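Long-range contacts in metallo-beta-lactamase (PDB 3L6N), which hydrolyses the beta-lactam ring of penicillins, cephalosporins and carbapenems with the help of zinc, and so confers resistance to these antibiotics: residues S30-M34 with D79-G83; E128-D133 with V145-Y151; K3-I7 with Y18-G22; I183-K187 with V209-L213. One frame throughout, in Å; residues are numbered along the deposited sequence.

Interaction 1: S30-M34 with D79-G83. With ZN (zinc ion), chain C.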
# COMPACT_ATOMS: atom_id res chain seq x y z
N SER A 30 9.39 -7.66 5.97
CA SER A 30 9.08 -7.29 4.61
C SER A 30 7.77 -6.51 4.59
O SER A 30 6.89 -6.72 5.43
CB SER A 30 8.95 -8.55 3.75
OG SER A 30 9.07 -8.27 2.38
N ALA A 31 7.67 -5.59 3.64
CA ALA A 31 6.41 -4.90 3.37
C ALA A 31 6.17 -4.96 1.88
O ALA A 31 7.10 -4.74 1.10
CB ALA A 31 6.47 -3.44 3.83
N ASN A 32 4.94 -5.26 1.49
CA ASN A 32 4.55 -5.28 0.08
C ASN A 32 3.87 -3.99 -0.30
O ASN A 32 2.91 -3.57 0.34
CB ASN A 32 3.62 -6.45 -0.18
CG ASN A 32 4.19 -7.75 0.28
OD1 ASN A 32 5.32 -8.11 -0.08
ND2 ASN A 32 3.44 -8.47 1.12
N SER A 33 4.41 -3.35 -1.33
CA SER A 33 3.82 -2.13 -1.89
C SER A 33 3.57 -2.39 -3.37
O SER A 33 3.82 -3.50 -3.86
CB SER A 33 4.76 -0.94 -1.67
OG SER A 33 4.84 -0.64 -0.27
N MET A 34 3.03 -1.40 -4.07
CA MET A 34 2.78 -1.58 -5.50
C MET A 34 3.20 -0.35 -6.27
O MET A 34 3.29 0.74 -5.71
CB MET A 34 1.29 -1.87 -5.75
CG MET A 34 0.80 -3.09 -5.02
SD MET A 34 -0.80 -3.68 -5.58
CE MET A 34 -0.35 -4.58 -7.07
N ASP A 79 4.89 4.35 8.72
CA ASP A 79 6.19 4.49 8.02
C ASP A 79 6.34 3.63 6.77
O ASP A 79 7.04 4.03 5.83
CB ASP A 79 7.33 4.14 8.96
CG ASP A 79 7.53 5.14 10.08
OD1 ASP A 79 8.33 4.81 10.98
OD2 ASP A 79 6.93 6.23 10.08
N ASP A 80 5.72 2.45 6.77
CA ASP A 80 5.78 1.52 5.64
C ASP A 80 4.74 1.84 4.57
O ASP A 80 4.60 1.10 3.60
CB ASP A 80 5.63 0.06 6.12
CG ASP A 80 4.31 -0.21 6.82
OD1 ASP A 80 3.95 0.56 7.73
OD2 ASP A 80 3.64 -1.22 6.48
N ARG A 81 4.05 2.96 4.73
CA ARG A 81 2.95 3.32 3.85
C ARG A 81 3.17 4.74 3.33
O ARG A 81 3.81 4.93 2.29
CB ARG A 81 1.61 3.17 4.58
CG ARG A 81 1.39 1.78 5.20
CD ARG A 81 0.87 0.77 4.20
NE ARG A 81 1.92 0.24 3.33
CZ ARG A 81 1.76 -0.83 2.55
NH1 ARG A 81 0.60 -1.48 2.53
NH2 ARG A 81 2.75 -1.25 1.78
N ALA A 82 2.69 5.75 4.06
CA ALA A 82 2.98 7.15 3.70
C ALA A 82 4.48 7.46 3.82
O ALA A 82 5.02 8.22 3.01
CB ALA A 82 2.19 8.11 4.58
N GLY A 83 5.13 6.89 4.82
CA GLY A 83 6.53 7.22 5.09
C GLY A 83 6.70 8.72 5.29
O GLY A 83 5.87 9.38 5.93
ZN ZN C . 2.04 -2.12 7.39
O HOH W 1 0.10 -3.65 0.51
O HOH W 2 1.86 -0.66 8.86
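Arg81 reaches the strand backbone at Asn32, its NH2 donating to Asn32 O over 2.7 Å in a fairly straight bond (163° at the hydrogen). Arg81 directly follows the HxHxD zinc-binding motif of the metallo-beta-lactamase superfamily, here His76, His78 and Asp80. The acceptor lies in the guanidinium plane, whereas the donor stands above the plane of the Asn32 carbonyl. A water reinforces this link, donating a hydrogen bond to Asn32 O and accepting one from Arg81 NH1, so two adjoining nitrogens of the guanidinium serve one oxygen, directly and indirectly. Bends at chi2 (-83°) and chi3 (79°) fold the chain back, and NE donates to Asp80 O at 2.8 Å. Arginine suits the place because its N-H groups can bind the loop and the strand at once while its charge pairs with Asp46. Ala31 meets Asp80 through the two CB atoms, 4.3 Å apart, a methyl small enough to let the loop lie near the strand here. Farther out, Asn32 points away from the loop, and its amide is hydrogen-bonded to Lys19, Pro198 and Asp201. The loop so tied to strand 27-38 carries Asp80, which shares its zinc ion with Cys158 and His200. Asp80 OD2 binds that zinc at 2.0 Å, while OD1 accepts a hydrogen bond of 2.7 Å from the water that is itself a ligand of the metal.

Interaction 2: E128-D133 with V145-Y151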
# COMPACT_ATOMS: atom_id res chain seq x y z
N GLU A 128 -4.48 4.60 -17.27
CA GLU A 128 -4.72 3.60 -16.23
C GLU A 128 -5.79 4.10 -15.27
O GLU A 128 -6.04 5.30 -15.18
CB GLU A 128 -3.42 3.34 -15.45
CG GLU A 128 -2.27 2.79 -16.30
CD GLU A 128 -2.52 1.40 -16.89
OE1 GLU A 128 -3.25 0.58 -16.28
OE2 GLU A 128 -1.97 1.13 -17.97
N GLU A 129 -6.40 3.17 -14.54
CA GLU A 129 -7.51 3.48 -13.64
C GLU A 129 -7.41 2.69 -12.35
O GLU A 129 -7.02 1.53 -12.35
CB GLU A 129 -8.83 3.16 -14.34
CG GLU A 129 -10.09 3.55 -13.62
CD GLU A 129 -11.33 2.98 -14.31
OE1 GLU A 129 -12.37 2.86 -13.64
OE2 GLU A 129 -11.25 2.66 -15.51
N PHE A 130 -7.78 3.33 -11.24
CA PHE A 130 -7.89 2.61 -9.96
C PHE A 130 -8.85 3.34 -9.03
O PHE A 130 -9.25 4.47 -9.30
CB PHE A 130 -6.50 2.45 -9.30
CG PHE A 130 -5.72 3.74 -9.21
CD1 PHE A 130 -5.77 4.51 -8.05
CD2 PHE A 130 -4.95 4.18 -10.29
CE1 PHE A 130 -5.05 5.71 -7.96
CE2 PHE A 130 -4.23 5.37 -10.21
CZ PHE A 130 -4.29 6.14 -9.05
N VAL A 131 -9.25 2.67 -7.95
CA VAL A 131 -10.16 3.24 -6.96
C VAL A 131 -9.56 3.01 -5.58
O VAL A 131 -9.20 1.90 -5.24
CB VAL A 131 -11.56 2.59 -7.03
CG1 VAL A 131 -12.50 3.17 -5.95
CG2 VAL A 131 -12.18 2.76 -8.42
N VAL A 132 -9.47 4.07 -4.79
CA VAL A 132 -9.06 3.94 -3.39
C VAL A 132 -10.33 3.86 -2.56
O VAL A 132 -11.16 4.77 -2.62
CB VAL A 132 -8.18 5.12 -2.93
CG1 VAL A 132 -7.75 4.92 -1.47
CG2 VAL A 132 -6.98 5.30 -3.85
N ASP A 133 -10.49 2.78 -1.80
CA ASP A 133 -11.72 2.53 -1.04
C ASP A 133 -11.47 2.50 0.46
O ASP A 133 -10.50 1.91 0.93
CB ASP A 133 -12.33 1.18 -1.44
CG ASP A 133 -13.31 1.29 -2.60
OD1 ASP A 133 -13.26 0.41 -3.49
OD2 ASP A 133 -14.15 2.22 -2.60
N VAL A 145 -7.92 0.52 0.90
CA VAL A 145 -7.48 -0.48 -0.08
C VAL A 145 -7.49 0.17 -1.46
O VAL A 145 -8.12 1.21 -1.66
CB VAL A 145 -8.41 -1.73 -0.07
CG1 VAL A 145 -8.41 -2.41 1.31
CG2 VAL A 145 -9.86 -1.37 -0.51
N VAL A 146 -6.79 -0.44 -2.42
CA VAL A 146 -6.75 0.08 -3.78
C VAL A 146 -7.17 -1.01 -4.76
O VAL A 146 -6.56 -2.09 -4.81
CB VAL A 146 -5.36 0.64 -4.18
CG1 VAL A 146 -5.46 1.37 -5.52
CG2 VAL A 146 -4.84 1.61 -3.10
N TRP A 147 -8.23 -0.73 -5.51
CA TRP A 147 -8.76 -1.67 -6.49
C TRP A 147 -8.31 -1.29 -7.89
O TRP A 147 -8.42 -0.12 -8.28
CB TRP A 147 -10.30 -1.68 -6.41
CG TRP A 147 -11.00 -2.48 -7.48
CD1 TRP A 147 -11.92 -2.01 -8.38
CD2 TRP A 147 -10.86 -3.88 -7.75
NE1 TRP A 147 -12.36 -3.04 -9.19
CE2 TRP A 147 -11.73 -4.20 -8.82
CE3 TRP A 147 -10.10 -4.91 -7.17
CZ2 TRP A 147 -11.84 -5.49 -9.35
CZ3 TRP A 147 -10.21 -6.20 -7.69
CH2 TRP A 147 -11.08 -6.47 -8.77
N PHE A 148 -7.81 -2.27 -8.63
CA PHE A 148 -7.33 -2.08 -10.00
C PHE A 148 -8.21 -2.87 -10.96
O PHE A 148 -7.94 -4.04 -11.24
CB PHE A 148 -5.87 -2.54 -10.10
CG PHE A 148 -4.92 -1.75 -9.23
CD1 PHE A 148 -4.58 -2.21 -7.96
CD2 PHE A 148 -4.38 -0.55 -9.69
CE1 PHE A 148 -3.70 -1.47 -7.15
CE2 PHE A 148 -3.50 0.20 -8.88
CZ PHE A 148 -3.16 -0.28 -7.62
N PRO A 149 -9.29 -2.23 -11.47
CA PRO A 149 -10.34 -2.98 -12.18
C PRO A 149 -9.87 -3.71 -13.43
O PRO A 149 -10.38 -4.80 -13.72
CB PRO A 149 -11.38 -1.91 -12.51
CG PRO A 149 -10.70 -0.61 -12.39
CD PRO A 149 -9.63 -0.81 -11.33
N LYS A 150 -8.92 -3.12 -14.16
CA LYS A 150 -8.40 -3.75 -15.38
C LYS A 150 -7.44 -4.92 -15.11
O LYS A 150 -7.11 -5.68 -16.03
CB LYS A 150 -7.76 -2.70 -16.28
CG LYS A 150 -8.65 -1.48 -16.58
CD LYS A 150 -9.91 -1.86 -17.36
CE LYS A 150 -10.45 -0.66 -18.13
NZ LYS A 150 -11.54 -1.04 -19.07
N TYR A 151 -7.01 -5.07 -13.86
CA TYR A 151 -6.06 -6.11 -13.46
C TYR A 151 -6.67 -7.17 -12.55
O TYR A 151 -6.06 -8.22 -12.33
CB TYR A 151 -4.85 -5.46 -12.76
CG TYR A 151 -4.12 -4.50 -13.66
CD1 TYR A 151 -4.50 -3.15 -13.73
CD2 TYR A 151 -3.07 -4.93 -14.46
CE1 TYR A 151 -3.83 -2.26 -14.57
CE2 TYR A 151 -2.41 -4.06 -15.30
CZ TYR A 151 -2.79 -2.73 -15.35
OH TYR A 151 -2.13 -1.87 -16.19
O HOH W 3 -7.11 -0.94 -13.53
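Phe130 holds CG between its backbone N and carbonyl carbon (chi1 51°), whereas Phe148 turns CG anti to its carbonyl carbon (chi1 -63°); the two side chains consequently run alongside each other, pointing the same way, with Phe130 CB 3.7 Å from Phe148 CD2. Val146 joins them on this face, its CG1 4.0 Å from Phe130 CD1. Beta-branched and aromatic residues suit such a strand pair, whose apolar face is buried. The backbones form an antiparallel hairpin: Val131 and Trp147 make one hydrogen-bonded pair, with Trp147 N to Val131 O at 2.8 Å, and Asp133 and Val145 make another. Past Phe148 the chain turns, and a water continues the connection by donating to Glu129 O (2.7 Å) and accepting from Lys150 N. At the far end Tyr151 OH donates to Glu128 OE1 over 2.7 Å. The oxygen lies in the ring plane, but the hydroxyl meets the carboxylate from above its plane; Glu128 OE2 is bonded to Asn14. The aromatic face packs inward, Phe130 edge-to-face on Phe45 and Phe73, and Phe148 likewise on Phe45. Within the five-stranded sheet, strand 122-125 flanks 128-133 and strand 153-157 flanks 145-148.

Interaction 3: K3-I7 with Y18-G22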
# COMPACT_ATOMS: atom_id res chain seq x y z
N LYS A 3 20.64 -2.42 -2.85
CA LYS A 3 19.34 -2.56 -3.53
C LYS A 3 18.78 -3.95 -3.29
O LYS A 3 18.92 -4.85 -4.12
CB LYS A 3 19.47 -2.30 -5.03
CG LYS A 3 19.87 -0.88 -5.37
CD LYS A 3 19.94 -0.68 -6.88
CE LYS A 3 21.10 -1.47 -7.50
NZ LYS A 3 22.44 -0.91 -7.13
N ASP A 4 18.18 -4.13 -2.12
CA ASP A 4 17.65 -5.43 -1.72
C ASP A 4 16.15 -5.52 -1.94
O ASP A 4 15.54 -6.55 -1.67
CB ASP A 4 17.99 -5.72 -0.25
CG ASP A 4 17.34 -4.74 0.71
OD1 ASP A 4 17.17 -5.09 1.90
OD2 ASP A 4 17.00 -3.62 0.28
N PHE A 5 15.54 -4.45 -2.44
CA PHE A 5 14.12 -4.51 -2.76
C PHE A 5 13.87 -5.39 -3.99
O PHE A 5 14.75 -5.59 -4.83
CB PHE A 5 13.47 -3.12 -2.89
CG PHE A 5 14.22 -2.17 -3.78
CD1 PHE A 5 13.98 -2.16 -5.15
CD2 PHE A 5 15.15 -1.28 -3.24
CE1 PHE A 5 14.68 -1.28 -5.97
CE2 PHE A 5 15.84 -0.39 -4.07
CZ PHE A 5 15.60 -0.39 -5.43
N VAL A 6 12.66 -5.96 -4.06
CA VAL A 6 12.31 -6.95 -5.05
C VAL A 6 11.11 -6.43 -5.84
O VAL A 6 10.06 -6.16 -5.27
CB VAL A 6 11.95 -8.30 -4.38
CG1 VAL A 6 11.45 -9.33 -5.39
CG2 VAL A 6 13.17 -8.85 -3.62
N ILE A 7 11.30 -6.28 -7.15
CA ILE A 7 10.17 -5.94 -8.02
C ILE A 7 9.74 -7.24 -8.67
O ILE A 7 10.52 -7.89 -9.36
CB ILE A 7 10.55 -4.88 -9.08
CG1 ILE A 7 10.99 -3.59 -8.39
CG2 ILE A 7 9.35 -4.59 -10.01
CD1 ILE A 7 11.65 -2.56 -9.32
N TYR A 18 5.97 -4.61 -5.38
CA TYR A 18 7.37 -4.52 -4.96
C TYR A 18 7.52 -4.71 -3.46
O TYR A 18 6.68 -4.28 -2.67
CB TYR A 18 8.07 -3.25 -5.49
CG TYR A 18 7.78 -1.94 -4.78
CD1 TYR A 18 8.65 -1.45 -3.80
CD2 TYR A 18 6.67 -1.17 -5.11
CE1 TYR A 18 8.42 -0.24 -3.16
CE2 TYR A 18 6.42 0.06 -4.49
CZ TYR A 18 7.30 0.52 -3.51
OH TYR A 18 7.08 1.72 -2.86
N LYS A 19 8.60 -5.38 -3.07
CA LYS A 19 8.80 -5.71 -1.65
C LYS A 19 10.01 -4.93 -1.15
O LYS A 19 11.02 -4.88 -1.84
CB LYS A 19 9.09 -7.21 -1.47
CG LYS A 19 8.00 -8.17 -1.90
CD LYS A 19 8.39 -9.62 -1.57
CE LYS A 19 8.46 -9.89 -0.07
NZ LYS A 19 7.14 -10.06 0.63
N THR A 20 9.88 -4.30 0.01
CA THR A 20 11.03 -3.66 0.67
C THR A 20 11.17 -4.19 2.09
O THR A 20 10.24 -4.77 2.65
CB THR A 20 10.95 -2.11 0.68
OG1 THR A 20 9.89 -1.66 1.53
CG2 THR A 20 10.75 -1.58 -0.74
N PHE A 21 12.36 -4.00 2.65
CA PHE A 21 12.74 -4.64 3.90
C PHE A 21 13.19 -3.62 4.92
O PHE A 21 13.76 -2.58 4.56
CB PHE A 21 13.88 -5.63 3.64
CG PHE A 21 13.51 -6.74 2.71
CD1 PHE A 21 13.73 -6.62 1.34
CD2 PHE A 21 12.92 -7.90 3.20
CE1 PHE A 21 13.37 -7.65 0.47
CE2 PHE A 21 12.56 -8.93 2.34
CZ PHE A 21 12.78 -8.80 0.97
N GLY A 22 12.93 -3.92 6.18
CA GLY A 22 13.43 -3.09 7.28
C GLY A 22 13.73 -3.95 8.49
O GLY A 22 13.06 -4.96 8.71
O HOH W 4 14.34 -2.94 0.75
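Val6 and Lys19 are the hydrogen-bonded pair by which the short N-terminal strand 6-7 adds itself in antiparallel fashion to strand 15-24, forming a beta hairpin. Val6 N donates to Lys19 O over 3.0 Å and Lys19 N to Val6 O over 2.8 Å, each donor lying in the plane of the carbonyl it meets. The next pair, Ile7 with Tyr18, is non-hydrogen-bonded and touches through Ile7 CG1 and Tyr18 CB, 4.1 Å apart. Strand 6-7 is an outermost one of the seven-stranded sheet, one of the two central sheets of the alpha-beta/beta-alpha sandwich of metallo-beta-lactamases. Phe5, just ahead of it, suits the border between sheet and helix: its CB lies 3.8 Å from Thr20 CG2, and its CG, placed between backbone N and carbonyl carbon (chi1 50°), carries the ring toward Ser56 and Thr60 of helix 54-65. Phe21 faces the incoming chain, presenting the edge of its ring to Asp4 O, which is 3.2 Å from CE1, and to Val6 CG2. A water accepts from Phe21 N at 2.9 Å and lies 2.8 Å from Asp4 OD2, an oxygen that also takes a hydrogen bond from Gln53 NE2.

Interaction 4: I183-K187 with V209-L213. With SO4 (sulfate ion), chain E.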
# COMPACT_ATOMS: atom_id res chain seq x y z
N ILE A 183 -13.13 -6.67 7.10
CA ILE A 183 -12.67 -7.77 6.24
C ILE A 183 -13.83 -8.49 5.54
O ILE A 183 -13.73 -8.85 4.37
CB ILE A 183 -11.77 -8.78 7.02
CG1 ILE A 183 -10.38 -8.17 7.26
CG2 ILE A 183 -11.63 -10.13 6.27
CD1 ILE A 183 -9.53 -8.03 6.00
N ASN A 184 -14.93 -8.70 6.26
CA ASN A 184 -16.08 -9.36 5.66
C ASN A 184 -16.75 -8.49 4.59
O ASN A 184 -17.24 -9.01 3.59
CB ASN A 184 -17.05 -9.88 6.72
CG ASN A 184 -16.51 -11.12 7.43
OD1 ASN A 184 -15.97 -12.03 6.80
ND2 ASN A 184 -16.63 -11.14 8.75
N LYS A 185 -16.71 -7.17 4.79
CA LYS A 185 -17.14 -6.22 3.75
C LYS A 185 -16.23 -6.30 2.52
O LYS A 185 -16.71 -6.24 1.39
CB LYS A 185 -17.17 -4.79 4.29
CG LYS A 185 -18.35 -4.47 5.20
CD LYS A 185 -18.38 -3.00 5.58
CE LYS A 185 -19.54 -2.70 6.52
NZ LYS A 185 -19.61 -1.25 6.88
N LEU A 186 -14.92 -6.41 2.75
CA LEU A 186 -13.95 -6.55 1.66
C LEU A 186 -14.24 -7.82 0.87
O LEU A 186 -14.34 -7.79 -0.37
CB LEU A 186 -12.52 -6.59 2.23
CG LEU A 186 -11.30 -6.66 1.30
CD1 LEU A 186 -10.07 -6.18 2.03
CD2 LEU A 186 -11.07 -8.07 0.74
N LYS A 187 -14.37 -8.93 1.60
CA LYS A 187 -14.61 -10.27 1.05
C LYS A 187 -15.86 -10.30 0.17
O LYS A 187 -15.87 -10.97 -0.87
CB LYS A 187 -14.71 -11.27 2.21
CG LYS A 187 -15.04 -12.72 1.85
CD LYS A 187 -15.15 -13.57 3.11
CE LYS A 187 -15.63 -14.98 2.78
NZ LYS A 187 -15.75 -15.83 4.00
N VAL A 209 -7.34 -13.32 3.10
CA VAL A 209 -8.57 -12.84 3.76
C VAL A 209 -9.04 -13.83 4.84
O VAL A 209 -9.31 -13.44 5.98
CB VAL A 209 -9.68 -12.58 2.72
CG1 VAL A 209 -11.03 -12.34 3.39
CG2 VAL A 209 -9.31 -11.42 1.82
N GLU A 210 -9.11 -15.12 4.50
CA GLU A 210 -9.57 -16.13 5.45
C GLU A 210 -8.61 -16.26 6.61
O GLU A 210 -9.03 -16.46 7.76
CB GLU A 210 -9.78 -17.48 4.76
CG GLU A 210 -11.06 -17.57 3.95
CD GLU A 210 -12.31 -17.21 4.75
OE1 GLU A 210 -12.50 -17.73 5.88
OE2 GLU A 210 -13.10 -16.39 4.24
N HIS A 211 -7.31 -16.14 6.34
CA HIS A 211 -6.33 -16.23 7.40
C HIS A 211 -6.37 -15.01 8.33
O HIS A 211 -6.07 -15.13 9.52
CB HIS A 211 -4.92 -16.46 6.87
CG HIS A 211 -3.99 -16.95 7.93
ND1 HIS A 211 -2.88 -16.24 8.33
CD2 HIS A 211 -4.03 -18.05 8.71
CE1 HIS A 211 -2.26 -16.90 9.29
NE2 HIS A 211 -2.94 -18.00 9.54
N THR A 212 -6.70 -13.85 7.77
CA THR A 212 -6.89 -12.64 8.58
C THR A 212 -7.99 -12.84 9.62
O THR A 212 -7.80 -12.54 10.80
CB THR A 212 -7.16 -11.39 7.71
OG1 THR A 212 -6.08 -11.22 6.79
CG2 THR A 212 -7.27 -10.12 8.57
N LEU A 213 -9.12 -13.36 9.16
CA LEU A 213 -10.24 -13.69 10.06
C LEU A 213 -9.84 -14.70 11.14
O LEU A 213 -10.21 -14.56 12.31
CB LEU A 213 -11.44 -14.20 9.26
CG LEU A 213 -12.12 -13.17 8.36
CD1 LEU A 213 -13.13 -13.81 7.44
CD2 LEU A 213 -12.77 -12.06 9.19
S SO4 E . -6.98 -13.76 -0.53
O1 SO4 E . -6.87 -12.42 0.02
O2 SO4 E . -7.74 -13.74 -1.78
O3 SO4 E . -5.64 -14.27 -0.79
O4 SO4 E . -7.67 -14.60 0.45
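Apolar packing between Ile183 and the branched residues of 209-213 forms the body of this contact. Ile183 CG2, set anti to the backbone N, is 3.7 Å from Val209 CG1 and equally far from Leu213 CD2, and its other branch meets Thr212: CG1 is 3.9 Å from the methyl CG2. Leu186 CD2 adds a contact of 3.9 Å with Val209 CG2. Compact branched side chains suit this seam, where two helices run nearly antiparallel (161°) with their segment axes 10.5 Å apart. Both helices, 179-189 and 208-217, belong to the helical layer on one outer side of the alpha-beta/beta-alpha sandwich. Charge pairing occurs on the solvent-exposed side. The fully extended chain of Lys187 brings NZ to 2.7 Å from Glu210 OE2, on the syn side of the carboxylate; long flexible residues suit a bridge across that border. Other polar bonds involve the second helix. Thr212 OG1 is hydrogen-bonded to His208 O within it and to Lys161 N, which ties it to the loop of Lys161, probably a substrate-binding residue. At the helix's N-terminal end a sulfate, probably from the crystallisation liquor, takes hydrogen bonds from the backbone N of His208 and of Val209, with O4 3.0 Å from Val209 N.

How the interactions relate
Along the chain the contacts come in series: interaction 3, then 1, 2 and 4. Interactions 3 and 1, with centres 10 Å apart, share the seven-stranded sheet through the adjacent strands 15-24 and 27-38, where Ser33 N lies 2.8 Å from Tyr18 O. Interaction 2 lies in the five-stranded sheet, its centre 17 Å from that of interaction 1; Met34 SD against Phe148 CE1, 4.0 Å apart, bridges the two sheets. Interaction 4 pairs outer helices and reaches interaction 2 through Leu186 and Val145. Together they sample both sheets and one of the helical layers, and interaction 1, its centre about 6 Å from that of the chain, holds Asp80, one of the zinc ligands.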